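PDB 2YIH: CEL44C from Paenibacillus polymyxa, which hydrolyses internal beta-1,4 linkages in the glucan backbone of xyloglucan, as a glycoside hydrolase of family 44 with endo-glucanase activity. Local coordinates for residues N48-Y53 against L107-M112; Y158-V163 against K220-G225; Y182-E187 against D210-L215; P231-Y234 against A238-D241. The protein carries 8 engineered substitutions. One frame throughout, in Å; residues are numbered along the deposited sequence.

Contact 1: residues N48-Y53 against L107-M112; sequences NRMTGY and LVTLPM. With BGC (beta-D-glucopyranose), chain B; EDO (1,2-ethanediol), chain M.
The backbones of 48-53 and 107-112 approach most closely where Thr51 passes Pro111, with 5.0 Å between their CA atoms, and they open somewhat toward the Met50 and Thr109 pair. Residues 107-110 are the end of the third strand of the (beta/alpha)8 barrel, the TIM-barrel fold, while 48-51 form a weakly bonded helical turn just after the second strand. The turn therefore packs on the neighbouring strand's C-terminal end, on the side of the barrel where the glycan binds.

Met50 carries most of the side-chain contact. Its CB sits 3.7 Å from the CB of Thr109 and also meets that residue's CG2 methyl. Beyond CG the chain bends twice (chi2 -58°, chi3 -70°), which curls the CE methyl back onto the strand to lie 3.4 Å from Thr109 O. The Thr109 hydroxyl looks elsewhere: OG1 bonds Leu45 O on the second strand, leaving CB and CG2 for the methionine. Farther along, Pro111 CB lies 3.4 Å from Thr51 O, and on the side chain of Thr51 the OG1 is bonded to Asp185.

The first two residues of the turn reach bound molecules instead of the strand. Arg49 grips an ethanediol, probably from the crystallisation liquor, through two bonds, NE to O1 and NH2 to O2, and its NH1 makes a salt bridge to Asp71. Asn48 belongs to the glycan pocket: besides its bond to Asp65 OD2, its ND2 gives a weak hydrogen bond of 3.4 Å to O3 of a glucose unit.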
# COMPACT_ATOMS: atom_id res chain seq x y z
N ASN A 48 11.86 -2.02 -5.48
CA ASN A 48 12.81 -2.38 -6.56
C ASN A 48 13.85 -3.40 -6.09
O ASN A 48 14.27 -4.27 -6.86
CB ASN A 48 13.49 -1.11 -7.05
CG ASN A 48 12.52 -0.17 -7.75
OD1 ASN A 48 11.48 -0.60 -8.19
ND2 ASN A 48 12.92 1.08 -7.94
N ARG A 49 14.30 -3.30 -4.83
CA ARG A 49 15.35 -4.24 -4.36
C ARG A 49 14.90 -5.69 -4.34
O ARG A 49 15.75 -6.60 -4.28
CB ARG A 49 15.85 -3.83 -2.96
CG ARG A 49 16.91 -2.74 -3.03
CD ARG A 49 18.29 -3.34 -3.26
NE ARG A 49 19.34 -2.32 -3.24
CZ ARG A 49 20.64 -2.62 -3.22
NH1 ARG A 49 21.02 -3.91 -3.19
NH2 ARG A 49 21.57 -1.65 -3.15
N MET A 50 13.58 -5.93 -4.29
CA MET A 50 13.16 -7.32 -4.14
C MET A 50 13.15 -8.13 -5.43
O MET A 50 13.14 -9.37 -5.38
CB MET A 50 11.80 -7.41 -3.42
CG MET A 50 11.92 -7.10 -1.90
SD MET A 50 13.08 -8.20 -1.04
CE MET A 50 12.16 -9.74 -1.10
N THR A 51 13.19 -7.45 -6.57
CA THR A 51 13.17 -8.16 -7.87
C THR A 51 14.36 -9.12 -7.98
O THR A 51 14.19 -10.31 -8.37
CB THR A 51 13.25 -7.13 -9.02
OG1 THR A 51 12.02 -6.38 -9.03
CG2 THR A 51 13.47 -7.86 -10.39
N GLY A 52 15.55 -8.62 -7.65
CA GLY A 52 16.76 -9.45 -7.71
C GLY A 52 17.28 -9.96 -6.38
O GLY A 52 18.46 -10.37 -6.28
N TYR A 53 16.43 -9.99 -5.36
CA TYR A 53 16.84 -10.53 -4.07
C TYR A 53 16.97 -12.07 -4.11
O TYR A 53 16.06 -12.77 -4.58
CB TYR A 53 15.82 -10.11 -2.96
CG TYR A 53 15.99 -10.89 -1.64
CD1 TYR A 53 17.04 -10.59 -0.75
CD2 TYR A 53 15.15 -11.98 -1.35
CE1 TYR A 53 17.19 -11.29 0.44
CE2 TYR A 53 15.29 -12.68 -0.17
CZ TYR A 53 16.31 -12.35 0.72
OH TYR A 53 16.43 -13.11 1.88
N LEU A 107 3.57 -9.27 3.83
CA LEU A 107 3.55 -9.48 2.38
C LEU A 107 4.98 -9.52 1.89
O LEU A 107 5.70 -8.56 2.03
CB LEU A 107 2.82 -8.31 1.71
CG LEU A 107 2.80 -8.25 0.16
CD1 LEU A 107 2.22 -9.58 -0.44
CD2 LEU A 107 1.97 -7.05 -0.29
N VAL A 108 5.39 -10.67 1.35
CA VAL A 108 6.76 -10.91 0.93
C VAL A 108 6.84 -11.04 -0.62
O VAL A 108 6.17 -11.87 -1.23
CB VAL A 108 7.26 -12.22 1.59
CG1 VAL A 108 8.64 -12.64 1.07
CG2 VAL A 108 7.27 -12.05 3.15
N THR A 109 7.69 -10.24 -1.23
CA THR A 109 7.86 -10.32 -2.69
C THR A 109 8.72 -11.51 -3.07
O THR A 109 9.76 -11.76 -2.42
CB THR A 109 8.53 -9.02 -3.17
OG1 THR A 109 7.66 -7.93 -2.83
CG2 THR A 109 8.73 -9.00 -4.71
N LEU A 110 8.36 -12.12 -4.20
CA LEU A 110 9.11 -13.27 -4.77
C LEU A 110 9.60 -12.81 -6.13
O LEU A 110 8.99 -11.90 -6.73
CB LEU A 110 8.17 -14.47 -4.95
CG LEU A 110 7.62 -15.01 -3.62
CD1 LEU A 110 6.73 -16.21 -3.90
CD2 LEU A 110 8.77 -15.42 -2.71
N PRO A 111 10.70 -13.39 -6.62
CA PRO A 111 11.30 -12.85 -7.87
C PRO A 111 10.66 -13.46 -9.13
O PRO A 111 10.42 -14.68 -9.17
CB PRO A 111 12.77 -13.32 -7.77
CG PRO A 111 12.66 -14.64 -7.00
CD PRO A 111 11.54 -14.42 -5.97
N MET A 112 10.50 -12.65 -10.18
CA MET A 112 9.88 -13.16 -11.41
C MET A 112 10.55 -12.61 -12.68
O MET A 112 10.25 -13.04 -13.78
CB MET A 112 8.36 -12.83 -11.36
CG MET A 112 7.51 -13.74 -12.16
SD MET A 112 5.75 -13.36 -12.02
CE MET A 112 5.70 -11.62 -12.45
C2 BGC B . 10.74 4.95 -11.53
C3 BGC B . 10.72 3.60 -10.81
C4 BGC B . 9.99 3.76 -9.47
C5 BGC B . 8.67 4.50 -9.60
C6 BGC B . 8.16 4.83 -8.20
C1 BGC B . 9.32 5.47 -11.67
O2 BGC B . 11.34 4.83 -12.83
O3 BGC B . 12.05 3.13 -10.56
O4 BGC B . 9.78 2.51 -8.78
O5 BGC B . 8.85 5.71 -10.35
O6 BGC B . 9.22 5.35 -7.38
C1 EDO M . 18.71 1.64 -3.00
O1 EDO M . 18.41 0.38 -3.64
C2 EDO M . 19.65 1.40 -1.81
O2 EDO M . 20.98 1.10 -2.27

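Contact 2: residues Y158-V163 against K220-G225; sequences YVDEFV and KAIDAG. With EDO (1,2-ethanediol), chain I.
A single side chain, Ile222, supplies nearly all of what 220-225 offers to the helix that begins at Val159, and part of what it touches belongs to a polar residue: the backbone O and the CB methylene of Asp160. Its CG1 lies 3.8 Å from Asp160 O and equally far from Asp160 CB, with CD1 reaching the same methylene. The CG2 branch and CB turn to Val163 instead, where the CB comes within 3.9 Å of Val163 CG1. Ile222 thus straddles one turn of helix 159-170, and its side chain crosses that of Val163 at a slant.

Asp160 CG stands between the backbone N and the carbonyl carbon (chi1 67°), while the CB is what meets Ile222. Tyr158 occupies the N-cap position of this helix.

After Ile222 the chain turns away through an Asx turn, in which Gly225 N bonds Asp223 OD1 at 3.1 Å, reaching the oxygen from above the carboxylate plane. With an alanine in place of Ile222, both branches would be gone, and a gap would probably open between Val163 and the Asp160 methylene.

The contact joins two of the outer helices of the barrel by apolar packing of one isoleucine, without a polar bond between the two segments. Asp160 OD1 takes the N of Lys142 and Asp223 OD2 that of Ala173, so neither carboxylate is spent on the contact.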
# COMPACT_ATOMS: atom_id res chain seq x y z
N TYR A 158 15.62 -21.55 -6.16
CA TYR A 158 14.34 -22.19 -6.42
C TYR A 158 13.28 -21.52 -5.56
O TYR A 158 13.39 -21.52 -4.35
CB TYR A 158 14.43 -23.66 -6.02
CG TYR A 158 15.38 -24.45 -6.91
CD1 TYR A 158 15.02 -24.74 -8.22
CD2 TYR A 158 16.65 -24.84 -6.45
CE1 TYR A 158 15.87 -25.47 -9.06
CE2 TYR A 158 17.54 -25.55 -7.29
CZ TYR A 158 17.13 -25.85 -8.59
OH TYR A 158 17.97 -26.59 -9.40
N VAL A 159 12.23 -21.01 -6.17
CA VAL A 159 11.30 -20.18 -5.38
C VAL A 159 10.47 -21.07 -4.47
O VAL A 159 10.24 -20.72 -3.30
CB VAL A 159 10.41 -19.30 -6.25
CG1 VAL A 159 9.53 -18.43 -5.35
CG2 VAL A 159 11.26 -18.40 -7.15
N ASP A 160 10.03 -22.23 -4.96
CA ASP A 160 9.20 -23.07 -4.10
C ASP A 160 9.97 -23.66 -2.91
O ASP A 160 9.40 -23.90 -1.85
CB ASP A 160 8.38 -24.13 -4.89
CG ASP A 160 9.23 -25.21 -5.55
OD1 ASP A 160 10.47 -25.09 -5.65
OD2 ASP A 160 8.62 -26.20 -6.01
N GLU A 161 11.28 -23.83 -3.08
CA GLU A 161 12.18 -24.21 -1.98
C GLU A 161 12.19 -23.13 -0.90
O GLU A 161 12.19 -23.42 0.30
CB GLU A 161 13.59 -24.46 -2.52
CG GLU A 161 14.53 -25.01 -1.43
CD GLU A 161 15.80 -25.57 -2.02
OE1 GLU A 161 16.53 -24.82 -2.68
OE2 GLU A 161 16.02 -26.79 -1.88
N PHE A 162 12.19 -21.88 -1.32
CA PHE A 162 12.15 -20.80 -0.37
C PHE A 162 10.80 -20.79 0.37
O PHE A 162 10.73 -20.55 1.59
CB PHE A 162 12.37 -19.49 -1.12
CG PHE A 162 12.22 -18.27 -0.24
CD1 PHE A 162 12.96 -18.17 0.94
CD2 PHE A 162 11.32 -17.28 -0.57
CE1 PHE A 162 12.84 -17.03 1.74
CE2 PHE A 162 11.18 -16.14 0.24
CZ PHE A 162 11.97 -16.03 1.37
N VAL A 163 9.71 -20.93 -0.38
CA VAL A 163 8.40 -20.96 0.27
C VAL A 163 8.31 -22.15 1.24
O VAL A 163 7.82 -22.03 2.37
CB VAL A 163 7.22 -20.95 -0.73
CG1 VAL A 163 5.85 -20.99 0.05
CG2 VAL A 163 7.29 -19.70 -1.60
N LYS A 220 1.44 -21.91 -4.76
CA LYS A 220 0.17 -22.46 -4.28
C LYS A 220 0.36 -23.96 -4.05
O LYS A 220 -0.37 -24.58 -3.25
CB LYS A 220 -0.95 -22.19 -5.29
CG LYS A 220 -1.37 -20.74 -5.39
CD LYS A 220 -2.05 -20.28 -4.14
CE LYS A 220 -2.77 -18.94 -4.41
NZ LYS A 220 -3.83 -18.65 -3.39
N ALA A 221 1.33 -24.57 -4.75
CA ALA A 221 1.63 -26.00 -4.51
C ALA A 221 2.26 -26.25 -3.14
O ALA A 221 2.13 -27.34 -2.55
CB ALA A 221 2.50 -26.60 -5.64
N ILE A 222 2.93 -25.24 -2.60
CA ILE A 222 3.45 -25.31 -1.25
C ILE A 222 2.44 -24.86 -0.20
O ILE A 222 2.34 -25.46 0.87
CB ILE A 222 4.77 -24.53 -1.08
CG1 ILE A 222 5.75 -24.86 -2.22
CG2 ILE A 222 5.39 -24.83 0.27
CD1 ILE A 222 6.10 -26.37 -2.34
N ASP A 223 1.73 -23.76 -0.49
CA ASP A 223 0.80 -23.19 0.49
C ASP A 223 -0.40 -22.63 -0.24
O ASP A 223 -0.40 -21.48 -0.71
CB ASP A 223 1.51 -22.11 1.34
CG ASP A 223 0.64 -21.61 2.50
OD1 ASP A 223 -0.55 -21.99 2.58
OD2 ASP A 223 1.17 -20.84 3.34
N ALA A 224 -1.46 -23.43 -0.30
CA ALA A 224 -2.67 -23.07 -1.04
C ALA A 224 -3.40 -21.88 -0.41
O ALA A 224 -4.16 -21.16 -1.07
CB ALA A 224 -3.63 -24.29 -1.13
N GLY A 225 -3.15 -21.66 0.88
CA GLY A 225 -3.86 -20.60 1.58
C GLY A 225 -3.16 -19.25 1.49
O GLY A 225 -3.71 -18.23 1.90
C1 EDO I . -1.15 -26.37 3.24
O1 EDO I . -1.73 -25.05 3.15
C2 EDO I . -0.43 -26.72 1.95
O2 EDO I . -1.17 -26.30 0.79

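Contact 3: residues Y182-E187 against D210-L215; sequences YALDNE and DRSVSL. With BGC (beta-D-glucopyranose), chain B.
Leu184 reaches from the fourth barrel strand across to helix 205-222, where it meets Ser212 and Leu215. Its CB points toward the helix but makes no close contact of its own. CG is set beside the backbone N (chi1 -56°), and from there the two methyls part company. CD1 goes to Ser212, 3.8 Å from CB and nearly as close to OG, whose hydroxyl is occupied by Leu208 O one turn earlier in the helix. CD2 goes to Leu215, where it packs 3.6 Å from the CD2 methyl and almost as near to CG. The two leucine side chains pass in opposite senses, meeting at their CD2 methyls.

Replacing Leu184 with a serine would remove both methyls, and Leu215 is likely to lose the strand partner against which its CD2 is now lodged.

The strand stops here: Leu184 centres an inverse gamma turn, closed by a weak bond from Asp185 N to Ala183 O. Past it, Asp185 OD1 receives Asn186 N at 2.7 Å on its anti side, and OD2 takes the N of Met112. Two residues farther, Glu187 reaches the glycan pocket with OE1 2.6 Å from O4 of a glucose unit, while OE2 bonds His284.

Around this strand-helix packing of the TIM barrel, strand 181-184 runs between strands 105-110 and 227-233, and helix 258-273 adds Tyr262 beside Leu184 and Met266 beside Ser212.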
# COMPACT_ATOMS: atom_id res chain seq x y z
N TYR A 182 2.19 -13.28 -0.74
CA TYR A 182 3.37 -13.24 -1.60
C TYR A 182 3.04 -12.41 -2.82
O TYR A 182 1.94 -12.57 -3.38
CB TYR A 182 3.81 -14.64 -2.08
CG TYR A 182 4.26 -15.54 -0.94
CD1 TYR A 182 5.49 -15.37 -0.34
CD2 TYR A 182 3.41 -16.51 -0.43
CE1 TYR A 182 5.86 -16.15 0.75
CE2 TYR A 182 3.79 -17.32 0.64
CZ TYR A 182 5.03 -17.17 1.18
OH TYR A 182 5.42 -17.94 2.25
N ALA A 183 3.99 -11.58 -3.26
CA ALA A 183 3.77 -10.71 -4.40
C ALA A 183 4.62 -11.21 -5.56
O ALA A 183 5.77 -11.66 -5.35
CB ALA A 183 4.16 -9.22 -4.06
N LEU A 184 4.04 -11.09 -6.75
CA LEU A 184 4.67 -11.50 -8.00
C LEU A 184 5.61 -10.37 -8.48
O LEU A 184 5.28 -9.61 -9.37
CB LEU A 184 3.60 -11.85 -9.06
CG LEU A 184 2.60 -12.94 -8.60
CD1 LEU A 184 1.51 -13.06 -9.70
CD2 LEU A 184 3.29 -14.29 -8.39
N ASP A 185 6.80 -10.35 -7.88
CA ASP A 185 7.85 -9.36 -8.20
C ASP A 185 7.30 -7.94 -7.94
O ASP A 185 6.44 -7.74 -7.05
CB ASP A 185 8.33 -9.58 -9.64
CG ASP A 185 9.76 -9.06 -9.86
OD1 ASP A 185 9.95 -7.83 -9.93
OD2 ASP A 185 10.66 -9.89 -9.92
N ASN A 186 7.75 -6.95 -8.73
CA ASN A 186 7.55 -5.55 -8.43
C ASN A 186 7.66 -4.78 -9.74
O ASN A 186 8.71 -4.86 -10.41
CB ASN A 186 8.64 -5.05 -7.45
CG ASN A 186 8.49 -3.57 -7.12
OD1 ASN A 186 9.23 -2.72 -7.67
ND2 ASN A 186 7.53 -3.25 -6.28
N GLU A 187 6.59 -4.08 -10.11
CA GLU A 187 6.61 -3.12 -11.23
C GLU A 187 7.21 -3.70 -12.53
O GLU A 187 8.20 -3.15 -13.07
CB GLU A 187 7.35 -1.81 -10.84
CG GLU A 187 6.65 -1.14 -9.63
CD GLU A 187 7.22 0.22 -9.22
OE1 GLU A 187 8.29 0.67 -9.75
OE2 GLU A 187 6.53 0.87 -8.35
N ASP A 210 2.09 -15.30 -18.40
CA ASP A 210 2.75 -16.61 -18.33
C ASP A 210 3.70 -16.74 -17.13
O ASP A 210 3.70 -17.76 -16.44
CB ASP A 210 3.49 -16.92 -19.65
CG ASP A 210 2.55 -17.19 -20.82
OD1 ASP A 210 1.34 -17.45 -20.62
OD2 ASP A 210 3.04 -17.13 -21.97
N ARG A 211 4.53 -15.71 -16.89
CA ARG A 211 5.45 -15.74 -15.76
C ARG A 211 4.67 -15.82 -14.45
O ARG A 211 5.07 -16.53 -13.53
CB ARG A 211 6.32 -14.48 -15.76
CG ARG A 211 7.45 -14.55 -16.78
CD ARG A 211 8.31 -13.29 -16.69
NE ARG A 211 9.35 -13.28 -17.73
CZ ARG A 211 10.51 -13.92 -17.62
NH1 ARG A 211 10.78 -14.64 -16.54
NH2 ARG A 211 11.38 -13.90 -18.63
N SER A 212 3.56 -15.10 -14.40
CA SER A 212 2.71 -15.02 -13.21
C SER A 212 2.04 -16.34 -12.90
O SER A 212 1.97 -16.78 -11.75
CB SER A 212 1.63 -13.94 -13.44
OG SER A 212 2.23 -12.64 -13.53
N VAL A 213 1.48 -16.96 -13.94
CA VAL A 213 0.83 -18.27 -13.75
C VAL A 213 1.83 -19.31 -13.30
O VAL A 213 1.57 -20.05 -12.36
CB VAL A 213 0.15 -18.72 -15.06
CG1 VAL A 213 -0.26 -20.23 -14.99
CG2 VAL A 213 -1.01 -17.78 -15.35
N SER A 214 3.02 -19.33 -13.92
CA SER A 214 4.04 -20.30 -13.50
C SER A 214 4.49 -20.11 -12.04
O SER A 214 4.63 -21.09 -11.30
CB SER A 214 5.27 -20.23 -14.43
OG SER A 214 6.25 -21.16 -13.99
N LEU A 215 4.69 -18.87 -11.62
CA LEU A 215 5.19 -18.62 -10.26
C LEU A 215 4.05 -18.89 -9.25
O LEU A 215 4.27 -19.54 -8.22
CB LEU A 215 5.71 -17.18 -10.12
CG LEU A 215 6.11 -16.73 -8.71
CD1 LEU A 215 7.09 -17.70 -8.04
CD2 LEU A 215 6.73 -15.28 -8.84
C2 BGC B . 10.74 4.95 -11.53
C3 BGC B . 10.72 3.60 -10.81
C4 BGC B . 9.99 3.76 -9.47
C5 BGC B . 8.67 4.50 -9.60
C6 BGC B . 8.16 4.83 -8.20
C1 BGC B . 9.32 5.47 -11.67
O2 BGC B . 11.34 4.83 -12.83
O3 BGC B . 12.05 3.13 -10.56
O4 BGC B . 9.78 2.51 -8.78
O5 BGC B . 8.85 5.71 -10.35
O6 BGC B . 9.22 5.35 -7.38

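Contact 4: residues P231-Y234 against A238-D241; sequences PVLY and AYKD
Tyr234 brings CD2 and CE2 of its ring up to the methyl of Ala238, which approaches obliquely, its CB 3.7 Å from CD2 and about as close to CE2. Tyr234 follows directly on the fifth strand of the TIM barrel, 227-233, and Ala238 lies in helix 236-241, reached through a very short link, so this is packing of a strand end against the helix that follows it directly.

Leu233 fills the other part of the contact. Its CB lies 4.0 Å from the CB of Ala238, and its CD1 methyl meets the CA of Tyr239 and the O of Ala238. Ala238 is therefore shared between Leu233, the last residue of the strand, and Tyr234 just after it, both packed on its small side chain.

Although its CB points away from the helix, Tyr234 brings the ring back, since CG stands between the backbone N and the carbonyl carbon (chi1 88°). Its hydroxyl bonds Gln243, with a weak further bond to O3 of a glucose unit, and its CB touches Glu187; Tyr234 thus connects this packing to the glycan pocket. The strand leading here is irregular, with a cis peptide before Pro231 and a left-handed backbone conformation at Val232.

On the helix side, Tyr239 is anchored at its far end, where OH bonds His284 O on the neighbouring strand. Leu233 CB meets this ring at its edge, near the ring plane, 3.9 Å from Tyr239 CD1.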
# COMPACT_ATOMS: atom_id res chain seq x y z
N PRO A 231 -0.55 -7.41 -10.46
CA PRO A 231 0.78 -7.48 -11.03
C PRO A 231 1.75 -6.45 -10.46
O PRO A 231 2.88 -6.36 -10.96
CB PRO A 231 0.55 -7.22 -12.55
CG PRO A 231 -0.95 -6.71 -12.68
CD PRO A 231 -1.41 -6.49 -11.22
N VAL A 232 1.35 -5.76 -9.38
CA VAL A 232 2.25 -4.80 -8.68
C VAL A 232 2.63 -3.64 -9.64
O VAL A 232 3.82 -3.30 -9.83
CB VAL A 232 3.54 -5.51 -8.09
CG1 VAL A 232 4.13 -4.68 -6.96
CG2 VAL A 232 3.17 -6.93 -7.53
N LEU A 233 1.63 -3.09 -10.31
CA LEU A 233 1.88 -2.12 -11.39
C LEU A 233 2.33 -0.77 -10.85
O LEU A 233 1.76 -0.24 -9.87
CB LEU A 233 0.60 -1.92 -12.21
CG LEU A 233 0.09 -3.20 -12.89
CD1 LEU A 233 -1.18 -2.90 -13.71
CD2 LEU A 233 1.14 -3.83 -13.82
N TYR A 234 3.31 -0.15 -11.52
CA TYR A 234 3.92 1.07 -10.97
C TYR A 234 3.00 2.29 -10.95
O TYR A 234 3.19 3.20 -10.13
CB TYR A 234 5.22 1.42 -11.72
CG TYR A 234 5.02 2.29 -12.95
CD1 TYR A 234 5.00 3.70 -12.85
CD2 TYR A 234 4.85 1.71 -14.20
CE1 TYR A 234 4.81 4.51 -14.03
CE2 TYR A 234 4.67 2.50 -15.36
CZ TYR A 234 4.66 3.89 -15.25
OH TYR A 234 4.46 4.67 -16.38
N ALA A 238 1.21 1.81 -16.78
CA ALA A 238 1.18 0.36 -16.74
C ALA A 238 -0.27 -0.16 -16.64
O ALA A 238 -0.60 -1.17 -17.25
CB ALA A 238 2.01 -0.16 -15.54
N TYR A 239 -1.11 0.50 -15.84
CA TYR A 239 -2.54 0.12 -15.80
C TYR A 239 -3.14 0.15 -17.23
O TYR A 239 -3.90 -0.73 -17.61
CB TYR A 239 -3.39 1.11 -14.99
CG TYR A 239 -3.07 1.39 -13.52
CD1 TYR A 239 -1.89 0.96 -12.89
CD2 TYR A 239 -3.94 2.21 -12.80
CE1 TYR A 239 -1.61 1.34 -11.55
CE2 TYR A 239 -3.70 2.58 -11.50
CZ TYR A 239 -2.50 2.21 -10.90
OH TYR A 239 -2.32 2.61 -9.59
N LYS A 240 -2.74 1.16 -18.01
CA LYS A 240 -3.36 1.42 -19.32
C LYS A 240 -2.99 0.35 -20.36
O LYS A 240 -3.86 -0.27 -20.95
CB LYS A 240 -2.95 2.81 -19.82
CG LYS A 240 -3.72 3.24 -21.10
CD LYS A 240 -5.21 3.05 -20.93
CE LYS A 240 -5.98 3.84 -21.98
NZ LYS A 240 -5.98 3.13 -23.27
N ASP A 241 -1.69 0.12 -20.57
CA ASP A 241 -1.26 -0.80 -21.64
C ASP A 241 0.10 -1.40 -21.32
O ASP A 241 0.91 -1.75 -22.22
CB ASP A 241 -1.27 -0.08 -23.01
CG ASP A 241 -0.27 1.08 -23.10
OD1 ASP A 241 0.45 1.41 -22.12
OD2 ASP A 241 -0.23 1.72 -24.18

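How the contacts relate
Going from the N terminus, contact 1 comes first, closing a loop of 53 residues between the turn after the second barrel strand and the end of the third. Contact 2 opens later and closes a 56-residue loop between helices 159-170 and 205-222. Nested within it, contact 3 sets the fourth strand against that same helix. Contact 4 follows in series, with three residues between its segments. Leu110 and Pro111 pack on Val159, joining contacts 1 and 2, and Leu215 touches Val159 to join 2 and 3. Asp185 bonds Thr51 OG1 and Met112 N, joining contacts 1 and 3. A backbone bond between Glu187 N and Val232 O ties the loop after the fourth strand to the fifth.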